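Local coordinates for DUF1254 domain-containing protein (Vibrio parahaemolyticus, PDB 3U07), which is of unknown function but joins a DUF1254 region to a DUF1214 region and probably carries an export signal at its start, at residues Ala341-Glu346 with Gly416-Ile421; Ala92-Ile97 with Asn198-Val203; Pro101-Gly106 with Leu180-Gln185; Asp232-Asp237 with Leu290-Arg295; Tyr353-Arg358 with Pro407-Met412. The protein carries 2 engineered substitutions. One frame throughout, in Å; residues are numbered along the deposited sequence.

Interaction 1: Ala341-Glu346 with Gly416-Ile421; sequences APNVSE and GADDAI
Asp418 and Asn343 meet between the start of helix 419-423 and the loop before strand 347-354, and the aspartate can be followed outward atom by atom. Its CB lies 3.8 Å from Asn343 O, and CG comes within 3.6 Å of Asn343 CB. The first torsion (chi1 71°) sets CG between the backbone N and the carbonyl carbon, and beyond CG the carboxylate divides its work. OD1 accepts from Ile421 N; this is the side-chain capping bond of the helix that starts at Asp419. OD2 faces the other segment and receives Asn343 ND2 at 3.2 Å, from above the carboxylate plane. Amide and carboxylate are turned 67° against each other. One water adds a second, indirect link by donating to Asp418 OD1 and accepting from Asn343 ND2.

Along the backbone, Asn343 O takes a weak bond from Asp418 N, while Ser345 N donates to Gly416 O over 2.8 Å. Ser345 OG also lies 3.4 Å from Gly416 CA, a close fit against a residue that has no side chain and a positive phi. On the apolar side, Ile421 CD1 touches Val344 CG1 at 4.2 Å and Pro342 CB at 4.3 Å, and Phe414 of the strand backs all three residues. Val344 and Ala417 form a single antiparallel non-hydrogen-bonded pair, so the whole is a strand-to-helix junction: a beta bridge where strand 408-417 ends, followed by an aspartate N-cap whose capping residue is tied to the neighbouring loop.

Interaction 2: Ala92-Ile97 with Asn198-Val203; sequences AAEPVI and NGPKPV
Ala92 makes the first touch, its CB resting 3.7 Å from Val203 CG2 in a small apolar contact. That methyl branch of Val203 lies anti to its own carbonyl carbon, beside the backbone N (CG1 being anti to N, chi1 173°), and from there it also faces Ala93. Ala93 is the residue most covered by the other segment. Its CB points at the loop and approaches Lys201 O at 3.7 Å, with Pro200 CB and Val203 CG2 each farther off at 4.3 Å, while its carbonyl oxygen has Pro200 CG as neighbour. The backbone N of Ala93 does not reach the loop directly: a water accepts from both Ala93 N and Val203 N, at 3.1 Å each, and so bridges the two amides.

Glu94 repeats the device at its tip. CG is set between the backbone N and the carbonyl carbon (chi1 60°), and the chain then runs extended until OE2 lies 3.4 Å from Pro200 CD. A second water donates both to Glu94 OE2 and, at 2.7 Å, to Pro200 O. The same OE2 is bonded to Ser192 OG, which ties the carboxylate to helix 191-195. No direct hydrogen bond spans the two segments; methyls and proline carbons make the touch and water supplies the polar links.

Past Glu94 the chain leaves the loop: Pro95 leads into strand 96-100, set between strands 134-140 and 187-190. The contact therefore lays the exposed chain that follows helix 191-195 against the entrance to that sheet.

Interaction 3: Pro101-Gly106 with Leu180-Gln185; sequences PDMDEG and LNYMDQ
Tyr182 O accepts from Gln185 N at 2.8 Å and has Pro101 CG of the other segment 3.7 Å away. Pro101 CG is also 3.8 Å from Gln185 CB, so the proline ring lies against the chain at Tyr182-Gln185.

The tyrosine ring carries most of the remaining surface. Tyr182 CG is anti to the carbonyl carbon, beside the backbone N (chi1 -82°). The ring beyond it meets Asp102, Met103 and Asp104. Met103 CA lies over one face, toward the rim. The selenium of Met103, a selenomethionine, reaches Tyr182 CB at 3.9 Å and stands 4.7 Å from the centroid of the Tyr182 ring, 36° off the normal, an oblique Met-aromatic contact. The two side chains slide past each other in opposite directions. Two oxygens approach ring carbons obliquely: Asp102 O is 3.5 Å from Tyr182 CE1, and Asp104 OD1 is 3.4 Å from Tyr182 CE2. The Asp104 carboxylate and the ring are inclined at 33°.

No hydrogen bond joins the two segments. The chemistry implies adhesion by shape and dispersion, with the charges of the acids met by other groups than the tyrosine: Asp104 is held by a salt bridge to Arg107, and Asp102 by one to Lys132.

Interaction 4: Asp232-Asp237 with Leu290-Arg295; sequences DKQWLD and LGDAPR
The type I turn from Leu290 to Ala293, which leads into helix 295-305, receives the indole of Trp235 from helix 233-239. Trp235 NE1 donates to Gly291 O at 3.0 Å. The oxygen lies in the plane of the indole and the donor sits nearly along the C=O axis (176°), so the bond helps to fix how the ring is turned.

Arg295 covers one face of that ring. Its CG stands 3.6 Å from the centroid of the six-membered ring and 11° off the normal, a CH-pi contact, and its NE lies 3.2 Å from Trp235 CZ2, over the face near the rim. The arginine chain bends at chi2 and chi3; guanidinium and indole are inclined by 27°. The guanidinium is held from its own segment: NE at 3.2 Å and NH2 at 2.9 Å both donate to Ala293 O in a side-on grip, with the oxygen in the guanidinium plane. NH2 adds a weak bond to Leu290 O, and NH1 finds Tyr119 OH. Gln234 CG lies over the opposite face of the indole, toward the rim.

Beyond the pair, Tyr36 of helix 26-52 meets both Trp235 and Arg295, and Phe298 of helix 295-305 makes a cation-pi contact with the guanidinium. The contact thus joins the start of helix 233-239 to the turn between helices 287-290 and 295-305, with helix 26-52 alongside.

Interaction 5: Tyr353-Arg358 with Pro407-Met412; sequences YGNDNR and PFYAIM
Backbone bonds set the frame between Tyr353 and Tyr409. Tyr353 N donates to Tyr409 O at 3.0 Å and Tyr409 N returns the bond to Tyr353 O at 2.9 Å, the reciprocal pattern of an antiparallel hydrogen-bonded pair. Gly354 and Phe408 form the non-hydrogen-bonded pair that follows, and Asn355 N reaches Pro407 O over 3.1 Å, almost straight at 177°, as the strand gives way to a loop. Strands 347-354 and 408-417 are thus neighbours at the middle of a four-stranded antiparallel sheet in the DUF1214 region.

Aromatic contacts follow from the shared face. Tyr353 CB lies over the Tyr409 ring, 3.6 Å from its centroid, a CH-pi contact. The two rings are nearly parallel, at 17°, but slid so far that they barely overlap. With Tyr409 CG between its backbone N and carbonyl carbon (chi1 58°), that atom lies 4.1 Å from Tyr353 O.

Apolar packing adds Ile411, whose CG1 comes 3.6 Å from Tyr353 CE2, the side chains crossing at about a right angle.

The polar ends have partners outside the two segments. Tyr409 OH bonds to Thr77, and also has Arg358 CA 3.4 Å away; Tyr353 OH bonds to Ile78 O and Arg413; Asn355 ND2 bonds to Asp320.

Overall arrangement
Along the chain, interaction 3 is nested within interaction 2; interaction 4 then follows, and finally interaction 5, nested within interaction 1. Interactions 2 and 3 sit at the two ends of strand 96-100, their centres 27 Å apart. Interactions 1 and 5 both use strand 408-417 and reach the same sheet, with centres 23 Å apart in the DUF1214 range. Interaction 4 belongs to the helices that lie between them in sequence, 29 Å from interaction 2 and 30 Å from interaction 1, centre to centre. Each half, the first with interactions 2 and 3 and the second with 1 and 5, holds two four-stranded sheets with matching strand orders, 1-4-2-3 and 3-2-1-4, consistent with the two families belonging to one clan.

Interaction 1: Ala341-Glu346 with Gly416-Ile421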
# COMPACT_ATOMS: atom_id res chain seq x y z
N ALA A 341 -25.47 4.12 -1.66
CA ALA A 341 -24.09 4.55 -1.89
C ALA A 341 -23.27 4.45 -0.60
O ALA A 341 -23.73 4.82 0.48
CB ALA A 341 -24.08 5.99 -2.39
N PRO A 342 -22.04 3.92 -0.70
CA PRO A 342 -21.15 3.78 0.46
C PRO A 342 -20.75 5.20 0.88
O PRO A 342 -20.69 6.09 0.03
CB PRO A 342 -19.96 3.01 -0.11
CG PRO A 342 -20.55 2.24 -1.26
CD PRO A 342 -21.45 3.28 -1.89
N ASN A 343 -20.47 5.42 2.16
CA ASN A 343 -20.07 6.76 2.59
C ASN A 343 -18.60 7.06 2.26
O ASN A 343 -17.72 6.87 3.10
CB ASN A 343 -20.31 6.95 4.09
CG ASN A 343 -21.78 6.89 4.46
OD1 ASN A 343 -22.64 7.41 3.74
ND2 ASN A 343 -22.08 6.27 5.60
N VAL A 344 -18.34 7.52 1.04
CA VAL A 344 -16.98 7.87 0.62
C VAL A 344 -16.95 9.30 0.10
O VAL A 344 -17.92 9.77 -0.50
CB VAL A 344 -16.44 6.94 -0.49
CG1 VAL A 344 -16.50 5.50 -0.03
CG2 VAL A 344 -17.23 7.15 -1.76
N SER A 345 -15.85 10.00 0.33
CA SER A 345 -15.74 11.38 -0.11
C SER A 345 -15.31 11.47 -1.56
O SER A 345 -15.64 12.43 -2.26
CB SER A 345 -14.74 12.15 0.76
OG SER A 345 -13.40 11.74 0.49
N GLU A 346 -14.57 10.47 -2.03
CA GLU A 346 -14.08 10.50 -3.40
C GLU A 346 -14.87 9.63 -4.36
O GLU A 346 -15.60 10.15 -5.21
CB GLU A 346 -12.60 10.11 -3.42
CG GLU A 346 -11.75 10.90 -2.43
CD GLU A 346 -12.04 12.38 -2.49
OE1 GLU A 346 -11.81 13.00 -3.55
OE2 GLU A 346 -12.51 12.93 -1.47
N GLY A 416 -11.63 7.56 0.40
CA GLY A 416 -12.14 8.64 1.22
C GLY A 416 -13.30 8.14 2.06
O GLY A 416 -14.26 8.87 2.33
N ALA A 417 -13.20 6.89 2.49
CA ALA A 417 -14.22 6.24 3.30
C ALA A 417 -14.35 6.82 4.70
O ALA A 417 -13.39 7.36 5.24
CB ALA A 417 -13.93 4.75 3.39
N ASP A 418 -15.54 6.69 5.29
CA ASP A 418 -15.78 7.18 6.64
C ASP A 418 -15.28 6.15 7.66
O ASP A 418 -14.76 5.10 7.28
CB ASP A 418 -17.27 7.50 6.85
CG ASP A 418 -18.16 6.26 6.93
OD1 ASP A 418 -17.70 5.14 6.65
OD2 ASP A 418 -19.35 6.43 7.26
N ASP A 419 -15.43 6.46 8.94
CA ASP A 419 -14.95 5.56 9.99
C ASP A 419 -15.47 4.13 9.93
O ASP A 419 -14.69 3.18 10.05
CB ASP A 419 -15.24 6.15 11.38
CG ASP A 419 -14.46 7.43 11.66
OD1 ASP A 419 -13.45 7.68 10.96
OD2 ASP A 419 -14.85 8.17 12.58
N ALA A 420 -16.78 3.97 9.76
CA ALA A 420 -17.39 2.64 9.72
C ALA A 420 -16.78 1.73 8.67
O ALA A 420 -16.62 0.53 8.89
CB ALA A 420 -18.90 2.78 9.50
N ILE A 421 -16.44 2.29 7.52
CA ILE A 421 -15.82 1.51 6.46
C ILE A 421 -14.37 1.21 6.84
O ILE A 421 -13.88 0.09 6.66
CB ILE A 421 -15.85 2.27 5.12
CG1 ILE A 421 -17.28 2.31 4.58
CG2 ILE A 421 -14.90 1.61 4.13
CD1 ILE A 421 -17.48 3.21 3.36
O HOH W 1 -20.25 3.67 6.44

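Interaction 2: Ala92-Ile97 with Asn198-Val203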
# COMPACT_ATOMS: atom_id res chain seq x y z
N ALA A 92 19.67 9.61 1.63
CA ALA A 92 20.89 9.52 2.44
C ALA A 92 21.87 10.66 2.19
O ALA A 92 22.30 11.33 3.13
CB ALA A 92 21.59 8.18 2.20
N ALA A 93 22.24 10.87 0.93
CA ALA A 93 23.21 11.91 0.59
C ALA A 93 22.64 13.31 0.71
O ALA A 93 23.32 14.23 1.13
CB ALA A 93 23.76 11.68 -0.82
N GLU A 94 21.38 13.46 0.33
CA GLU A 94 20.71 14.75 0.38
C GLU A 94 19.21 14.56 0.13
O GLU A 94 18.78 13.49 -0.27
CB GLU A 94 21.30 15.66 -0.70
CG GLU A 94 21.12 15.11 -2.11
CD GLU A 94 21.58 16.08 -3.18
OE1 GLU A 94 21.25 17.27 -3.07
OE2 GLU A 94 22.25 15.64 -4.14
N PRO A 95 18.41 15.61 0.38
CA PRO A 95 16.96 15.53 0.17
C PRO A 95 16.61 15.30 -1.29
O PRO A 95 17.43 15.51 -2.19
CB PRO A 95 16.47 16.89 0.66
CG PRO A 95 17.44 17.24 1.73
CD PRO A 95 18.76 16.86 1.08
N VAL A 96 15.37 14.86 -1.52
CA VAL A 96 14.89 14.59 -2.86
C VAL A 96 13.51 15.23 -2.99
O VAL A 96 12.70 15.20 -2.06
CB VAL A 96 14.79 13.07 -3.13
CG1 VAL A 96 13.87 12.43 -2.12
CG2 VAL A 96 14.30 12.82 -4.54
N ILE A 97 13.26 15.80 -4.16
CA ILE A 97 12.00 16.47 -4.41
C ILE A 97 11.19 15.77 -5.50
O ILE A 97 11.68 15.51 -6.59
CB ILE A 97 12.26 17.94 -4.81
CG1 ILE A 97 12.86 18.69 -3.62
CG2 ILE A 97 10.98 18.60 -5.29
CD1 ILE A 97 13.49 20.02 -3.98
N ASN A 198 26.22 21.71 -7.46
CA ASN A 198 27.10 20.56 -7.29
C ASN A 198 26.55 19.87 -6.04
O ASN A 198 26.32 20.53 -5.02
CB ASN A 198 28.54 20.99 -7.03
CG ASN A 198 29.21 21.58 -8.26
OD1 ASN A 198 29.02 21.11 -9.38
ND2 ASN A 198 30.02 22.61 -8.05
N GLY A 199 26.35 18.56 -6.11
CA GLY A 199 25.83 17.84 -4.97
C GLY A 199 26.73 16.72 -4.50
O GLY A 199 27.73 16.41 -5.13
N PRO A 200 26.38 16.07 -3.38
CA PRO A 200 27.19 14.98 -2.84
C PRO A 200 27.01 13.74 -3.70
O PRO A 200 25.99 13.58 -4.37
CB PRO A 200 26.63 14.77 -1.43
CG PRO A 200 25.70 15.97 -1.20
CD PRO A 200 25.17 16.26 -2.56
N LYS A 201 28.00 12.86 -3.67
CA LYS A 201 27.93 11.62 -4.43
C LYS A 201 26.90 10.71 -3.76
O LYS A 201 26.84 10.61 -2.54
CB LYS A 201 29.30 10.94 -4.44
CG LYS A 201 29.37 9.66 -5.26
CD LYS A 201 30.69 8.94 -5.03
CE LYS A 201 30.49 7.65 -4.23
NZ LYS A 201 29.79 7.88 -2.93
N PRO A 202 26.05 10.04 -4.56
CA PRO A 202 25.03 9.14 -4.01
C PRO A 202 25.69 8.07 -3.15
O PRO A 202 26.82 7.66 -3.41
CB PRO A 202 24.38 8.55 -5.26
CG PRO A 202 24.53 9.65 -6.27
CD PRO A 202 25.95 10.10 -6.03
N VAL A 203 24.99 7.62 -2.12
CA VAL A 203 25.53 6.60 -1.25
C VAL A 203 25.45 5.24 -1.93
O VAL A 203 24.45 4.91 -2.57
CB VAL A 203 24.75 6.55 0.09
CG1 VAL A 203 25.21 5.36 0.93
CG2 VAL A 203 24.97 7.85 0.85
O HOH W 2 22.21 8.91 -1.51
O HOH W 3 23.30 13.10 -4.43

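Interaction 3: Pro101-Gly106 with Leu180-Gln185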
# COMPACT_ATOMS: atom_id res chain seq x y z
N PRO A 101 2.42 17.89 -10.93
CA PRO A 101 1.72 18.98 -11.62
C PRO A 101 0.29 19.16 -11.12
O PRO A 101 -0.29 18.22 -10.58
CB PRO A 101 1.72 18.52 -13.07
CG PRO A 101 1.56 17.03 -12.93
CD PRO A 101 2.56 16.72 -11.82
N ASP A 102 -0.26 20.36 -11.27
CA ASP A 102 -1.65 20.57 -10.88
C ASP A 102 -2.41 19.64 -11.84
O ASP A 102 -2.09 19.55 -13.03
CB ASP A 102 -2.07 22.03 -11.09
CG ASP A 102 -1.49 22.97 -10.04
OD1 ASP A 102 -0.93 22.48 -9.04
OD2 ASP A 102 -1.60 24.21 -10.20
N MSE A 103 -3.41 18.94 -11.31
CA MSE A 103 -4.19 18.00 -12.11
C MSE A 103 -5.52 18.61 -12.52
O MSE A 103 -5.89 19.68 -12.04
CB MSE A 103 -4.44 16.72 -11.30
CG MSE A 103 -4.03 15.42 -11.98
SE MSE A 103 -2.13 15.04 -11.84
CE MSE A 103 -1.95 15.23 -9.93
N ASP A 104 -6.24 17.92 -13.41
CA ASP A 104 -7.53 18.42 -13.87
C ASP A 104 -8.63 18.12 -12.87
O ASP A 104 -8.62 17.08 -12.21
CB ASP A 104 -7.86 17.86 -15.26
CG ASP A 104 -7.76 16.34 -15.34
OD1 ASP A 104 -7.03 15.72 -14.53
OD2 ASP A 104 -8.41 15.77 -16.24
N GLU A 105 -9.58 19.04 -12.76
CA GLU A 105 -10.69 18.90 -11.82
C GLU A 105 -11.38 17.54 -11.88
O GLU A 105 -11.70 17.04 -12.96
CB GLU A 105 -11.72 20.00 -12.05
CG GLU A 105 -12.85 19.97 -11.04
CD GLU A 105 -13.82 21.12 -11.21
OE1 GLU A 105 -14.91 20.92 -11.79
OE2 GLU A 105 -13.47 22.24 -10.76
N GLY A 106 -11.61 16.97 -10.70
CA GLY A 106 -12.29 15.69 -10.62
C GLY A 106 -11.44 14.43 -10.67
O GLY A 106 -11.86 13.39 -10.17
N LEU A 180 -2.23 10.12 -18.57
CA LEU A 180 -0.86 9.82 -18.97
C LEU A 180 -0.07 11.08 -19.27
O LEU A 180 1.13 11.15 -18.98
CB LEU A 180 -0.84 8.91 -20.19
CG LEU A 180 -0.27 7.52 -19.90
CD1 LEU A 180 -0.22 6.71 -21.18
CD2 LEU A 180 1.12 7.66 -19.29
N ASN A 181 -0.72 12.08 -19.87
CA ASN A 181 -0.03 13.33 -20.16
C ASN A 181 0.35 14.01 -18.86
O ASN A 181 1.31 14.78 -18.80
CB ASN A 181 -0.92 14.26 -20.99
CG ASN A 181 -0.71 14.08 -22.48
OD1 ASN A 181 0.41 13.87 -22.94
ND2 ASN A 181 -1.80 14.17 -23.24
N TYR A 182 -0.42 13.73 -17.80
CA TYR A 182 -0.13 14.31 -16.50
C TYR A 182 0.99 13.54 -15.79
O TYR A 182 1.94 14.15 -15.29
CB TYR A 182 -1.40 14.32 -15.64
CG TYR A 182 -2.30 15.50 -15.92
CD1 TYR A 182 -1.85 16.81 -15.75
CD2 TYR A 182 -3.62 15.31 -16.36
CE1 TYR A 182 -2.69 17.90 -16.00
CE2 TYR A 182 -4.46 16.40 -16.61
CZ TYR A 182 -3.98 17.68 -16.43
OH TYR A 182 -4.81 18.76 -16.68
N MSE A 183 0.89 12.21 -15.78
CA MSE A 183 1.90 11.39 -15.12
C MSE A 183 3.29 11.64 -15.68
O MSE A 183 4.29 11.54 -14.97
CB MSE A 183 1.58 9.90 -15.26
CG MSE A 183 0.12 9.58 -15.47
SE MSE A 183 -0.40 7.87 -14.77
CE MSE A 183 1.35 7.10 -14.47
N ASP A 184 3.36 11.96 -16.97
CA ASP A 184 4.64 12.21 -17.62
C ASP A 184 5.32 13.43 -17.02
O ASP A 184 6.54 13.58 -17.12
CB ASP A 184 4.43 12.42 -19.12
CG ASP A 184 4.22 11.12 -19.87
OD1 ASP A 184 3.49 10.24 -19.35
OD2 ASP A 184 4.78 10.97 -20.97
N GLN A 185 4.53 14.29 -16.39
CA GLN A 185 5.06 15.50 -15.78
C GLN A 185 5.57 15.28 -14.36
O GLN A 185 6.25 16.15 -13.80
CB GLN A 185 4.01 16.60 -15.83
CG GLN A 185 3.68 17.02 -17.26
CD GLN A 185 2.71 18.17 -17.32
OE1 GLN A 185 1.50 17.97 -17.43
NE2 GLN A 185 3.22 19.39 -17.24

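Interaction 4: Asp232-Asp237 with Leu290-Arg295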
# COMPACT_ATOMS: atom_id res chain seq x y z
N ASP A 232 12.46 4.52 16.81
CA ASP A 232 11.99 3.27 17.43
C ASP A 232 12.61 3.01 18.79
O ASP A 232 12.56 1.88 19.29
CB ASP A 232 12.31 2.07 16.55
CG ASP A 232 11.47 2.01 15.30
OD1 ASP A 232 10.49 2.78 15.19
OD2 ASP A 232 11.79 1.17 14.42
N LYS A 233 13.19 4.03 19.40
CA LYS A 233 13.85 3.88 20.69
C LYS A 233 13.04 3.11 21.72
O LYS A 233 13.58 2.25 22.42
CB LYS A 233 14.24 5.24 21.25
CG LYS A 233 14.98 5.16 22.57
CD LYS A 233 15.48 6.52 23.04
CE LYS A 233 15.99 6.44 24.47
NZ LYS A 233 17.04 5.39 24.63
N GLN A 234 11.75 3.41 21.83
CA GLN A 234 10.92 2.73 22.81
C GLN A 234 10.96 1.22 22.59
O GLN A 234 10.96 0.44 23.55
CB GLN A 234 9.47 3.23 22.74
CG GLN A 234 8.77 2.96 21.42
CD GLN A 234 9.10 3.99 20.36
OE1 GLN A 234 10.12 4.69 20.43
NE2 GLN A 234 8.24 4.09 19.35
N TRP A 235 11.02 0.79 21.34
CA TRP A 235 11.06 -0.63 21.03
C TRP A 235 12.48 -1.19 21.15
O TRP A 235 12.68 -2.25 21.73
CB TRP A 235 10.55 -0.88 19.61
CG TRP A 235 9.16 -0.37 19.38
CD1 TRP A 235 8.79 0.63 18.51
CD2 TRP A 235 7.96 -0.83 20.00
NE1 TRP A 235 7.43 0.81 18.56
CE2 TRP A 235 6.89 -0.07 19.46
CE3 TRP A 235 7.67 -1.81 20.96
CZ2 TRP A 235 5.56 -0.26 19.85
CZ3 TRP A 235 6.35 -2.00 21.34
CH2 TRP A 235 5.31 -1.22 20.78
N LEU A 236 13.45 -0.46 20.62
CA LEU A 236 14.84 -0.90 20.65
C LEU A 236 15.41 -1.01 22.06
O LEU A 236 16.29 -1.84 22.30
CB LEU A 236 15.72 0.03 19.80
CG LEU A 236 15.44 -0.10 18.30
CD1 LEU A 236 16.13 1.01 17.54
CD2 LEU A 236 15.91 -1.47 17.82
N ASP A 237 14.93 -0.19 22.98
CA ASP A 237 15.43 -0.28 24.34
C ASP A 237 15.06 -1.62 24.97
O ASP A 237 15.79 -2.14 25.82
CB ASP A 237 14.89 0.87 25.21
CG ASP A 237 15.60 2.19 24.95
OD1 ASP A 237 16.75 2.17 24.46
OD2 ASP A 237 15.02 3.25 25.25
N LEU A 290 0.48 4.80 14.63
CA LEU A 290 0.85 3.43 14.98
C LEU A 290 2.24 3.28 15.59
O LEU A 290 2.63 2.19 16.00
CB LEU A 290 0.72 2.53 13.75
CG LEU A 290 -0.71 2.34 13.22
CD1 LEU A 290 -0.68 1.64 11.88
CD2 LEU A 290 -1.53 1.54 14.23
N GLY A 291 2.98 4.38 15.68
CA GLY A 291 4.31 4.32 16.25
C GLY A 291 4.36 3.62 17.60
O GLY A 291 5.29 2.86 17.88
N ASP A 292 3.35 3.86 18.44
CA ASP A 292 3.31 3.23 19.76
C ASP A 292 2.29 2.11 19.88
O ASP A 292 2.01 1.63 20.98
CB ASP A 292 3.04 4.30 20.82
CG ASP A 292 4.23 5.22 21.04
OD1 ASP A 292 4.03 6.45 21.10
OD2 ASP A 292 5.37 4.71 21.15
N ALA A 293 1.73 1.67 18.75
CA ALA A 293 0.74 0.60 18.75
C ALA A 293 1.43 -0.75 18.93
O ALA A 293 2.61 -0.89 18.63
CB ALA A 293 -0.05 0.62 17.46
N PRO A 294 0.68 -1.76 19.42
CA PRO A 294 1.22 -3.11 19.64
C PRO A 294 1.92 -3.64 18.38
O PRO A 294 1.39 -3.52 17.27
CB PRO A 294 -0.03 -3.92 19.99
CG PRO A 294 -0.89 -2.92 20.68
CD PRO A 294 -0.75 -1.71 19.78
N ARG A 295 3.11 -4.21 18.57
CA ARG A 295 3.89 -4.73 17.45
C ARG A 295 3.29 -5.90 16.67
O ARG A 295 3.39 -5.93 15.44
CB ARG A 295 5.30 -5.11 17.90
CG ARG A 295 6.21 -3.93 18.28
CD ARG A 295 6.35 -2.94 17.14
NE ARG A 295 5.27 -1.95 17.12
CZ ARG A 295 5.15 -0.99 16.20
NH1 ARG A 295 6.05 -0.89 15.23
NH2 ARG A 295 4.15 -0.13 16.26

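Interaction 5: Tyr353-Arg358 with Pro407-Met412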
# COMPACT_ATOMS: atom_id res chain seq x y z
N TYR A 353 -12.72 -10.53 -10.38
CA TYR A 353 -11.48 -11.28 -10.59
C TYR A 353 -11.78 -12.78 -10.60
O TYR A 353 -12.69 -13.24 -9.91
CB TYR A 353 -10.49 -10.99 -9.46
CG TYR A 353 -10.10 -9.53 -9.32
CD1 TYR A 353 -8.97 -9.02 -9.97
CD2 TYR A 353 -10.85 -8.67 -8.52
CE1 TYR A 353 -8.61 -7.68 -9.83
CE2 TYR A 353 -10.50 -7.33 -8.37
CZ TYR A 353 -9.38 -6.85 -9.03
OH TYR A 353 -9.03 -5.53 -8.87
N GLY A 354 -11.00 -13.54 -11.37
CA GLY A 354 -11.19 -14.97 -11.41
C GLY A 354 -10.45 -15.58 -10.23
O GLY A 354 -9.34 -15.14 -9.91
N ASN A 355 -11.03 -16.58 -9.58
CA ASN A 355 -10.36 -17.20 -8.44
C ASN A 355 -9.10 -17.96 -8.84
O ASN A 355 -8.17 -18.11 -8.04
CB ASN A 355 -11.30 -18.17 -7.72
CG ASN A 355 -12.34 -17.47 -6.88
OD1 ASN A 355 -13.32 -16.95 -7.40
ND2 ASN A 355 -12.11 -17.43 -5.57
N ASP A 356 -9.07 -18.43 -10.08
CA ASP A 356 -7.95 -19.22 -10.59
C ASP A 356 -6.62 -18.49 -10.75
O ASP A 356 -5.59 -18.98 -10.29
CB ASP A 356 -8.34 -19.88 -11.93
CG ASP A 356 -8.81 -18.87 -12.96
OD1 ASP A 356 -9.12 -19.28 -14.10
OD2 ASP A 356 -8.87 -17.66 -12.64
N ASN A 357 -6.63 -17.33 -11.39
CA ASN A 357 -5.40 -16.57 -11.61
C ASN A 357 -5.37 -15.25 -10.84
O ASN A 357 -4.38 -14.52 -10.89
CB ASN A 357 -5.23 -16.27 -13.09
CG ASN A 357 -6.39 -15.50 -13.67
OD1 ASN A 357 -7.15 -14.86 -12.94
ND2 ASN A 357 -6.53 -15.54 -14.99
N ARG A 358 -6.45 -14.95 -10.13
CA ARG A 358 -6.52 -13.72 -9.36
C ARG A 358 -6.33 -12.49 -10.23
O ARG A 358 -5.87 -11.45 -9.76
CB ARG A 358 -5.49 -13.74 -8.24
CG ARG A 358 -5.84 -14.67 -7.11
CD ARG A 358 -4.63 -14.92 -6.24
NE ARG A 358 -4.98 -15.37 -4.90
CZ ARG A 358 -4.14 -15.35 -3.87
NH1 ARG A 358 -2.90 -14.90 -4.04
NH2 ARG A 358 -4.54 -15.76 -2.68
N PRO A 407 -15.44 -19.73 -11.19
CA PRO A 407 -15.51 -19.11 -9.87
C PRO A 407 -14.84 -17.74 -9.93
O PRO A 407 -13.79 -17.58 -10.55
CB PRO A 407 -14.75 -20.09 -8.98
CG PRO A 407 -15.06 -21.41 -9.62
CD PRO A 407 -14.88 -21.10 -11.09
N PHE A 408 -15.45 -16.75 -9.29
CA PHE A 408 -14.91 -15.40 -9.29
C PHE A 408 -15.14 -14.76 -7.93
O PHE A 408 -15.88 -15.29 -7.10
CB PHE A 408 -15.60 -14.55 -10.36
CG PHE A 408 -17.07 -14.29 -10.09
CD1 PHE A 408 -17.47 -13.17 -9.36
CD2 PHE A 408 -18.05 -15.17 -10.55
CE1 PHE A 408 -18.82 -12.92 -9.11
CE2 PHE A 408 -19.40 -14.93 -10.30
CZ PHE A 408 -19.79 -13.81 -9.58
N TYR A 409 -14.47 -13.64 -7.69
CA TYR A 409 -14.68 -12.90 -6.46
C TYR A 409 -14.76 -11.43 -6.84
O TYR A 409 -14.30 -11.03 -7.91
CB TYR A 409 -13.57 -13.15 -5.43
CG TYR A 409 -12.16 -12.81 -5.88
CD1 TYR A 409 -11.41 -13.72 -6.61
CD2 TYR A 409 -11.57 -11.59 -5.52
CE1 TYR A 409 -10.09 -13.43 -6.98
CE2 TYR A 409 -10.26 -11.29 -5.89
CZ TYR A 409 -9.53 -12.22 -6.61
OH TYR A 409 -8.23 -11.94 -6.98
N ALA A 410 -15.37 -10.64 -5.97
CA ALA A 410 -15.52 -9.23 -6.23
C ALA A 410 -14.80 -8.43 -5.16
O ALA A 410 -14.88 -8.77 -3.98
CB ALA A 410 -17.01 -8.85 -6.26
N ILE A 411 -14.08 -7.40 -5.59
CA ILE A 411 -13.36 -6.53 -4.67
C ILE A 411 -13.98 -5.14 -4.72
O ILE A 411 -14.01 -4.51 -5.79
CB ILE A 411 -11.87 -6.38 -5.05
CG1 ILE A 411 -11.13 -7.70 -4.83
CG2 ILE A 411 -11.25 -5.24 -4.26
CD1 ILE A 411 -11.01 -8.12 -3.37
N MSE A 412 -14.48 -4.65 -3.59
CA MSE A 412 -15.05 -3.31 -3.56
C MSE A 412 -14.01 -2.38 -2.95
O MSE A 412 -13.40 -2.69 -1.92
CB MSE A 412 -16.34 -3.29 -2.72
CG MSE A 412 -17.14 -2.00 -2.86
SE MSE A 412 -18.93 -2.11 -2.10
CE MSE A 412 -19.43 -3.80 -2.87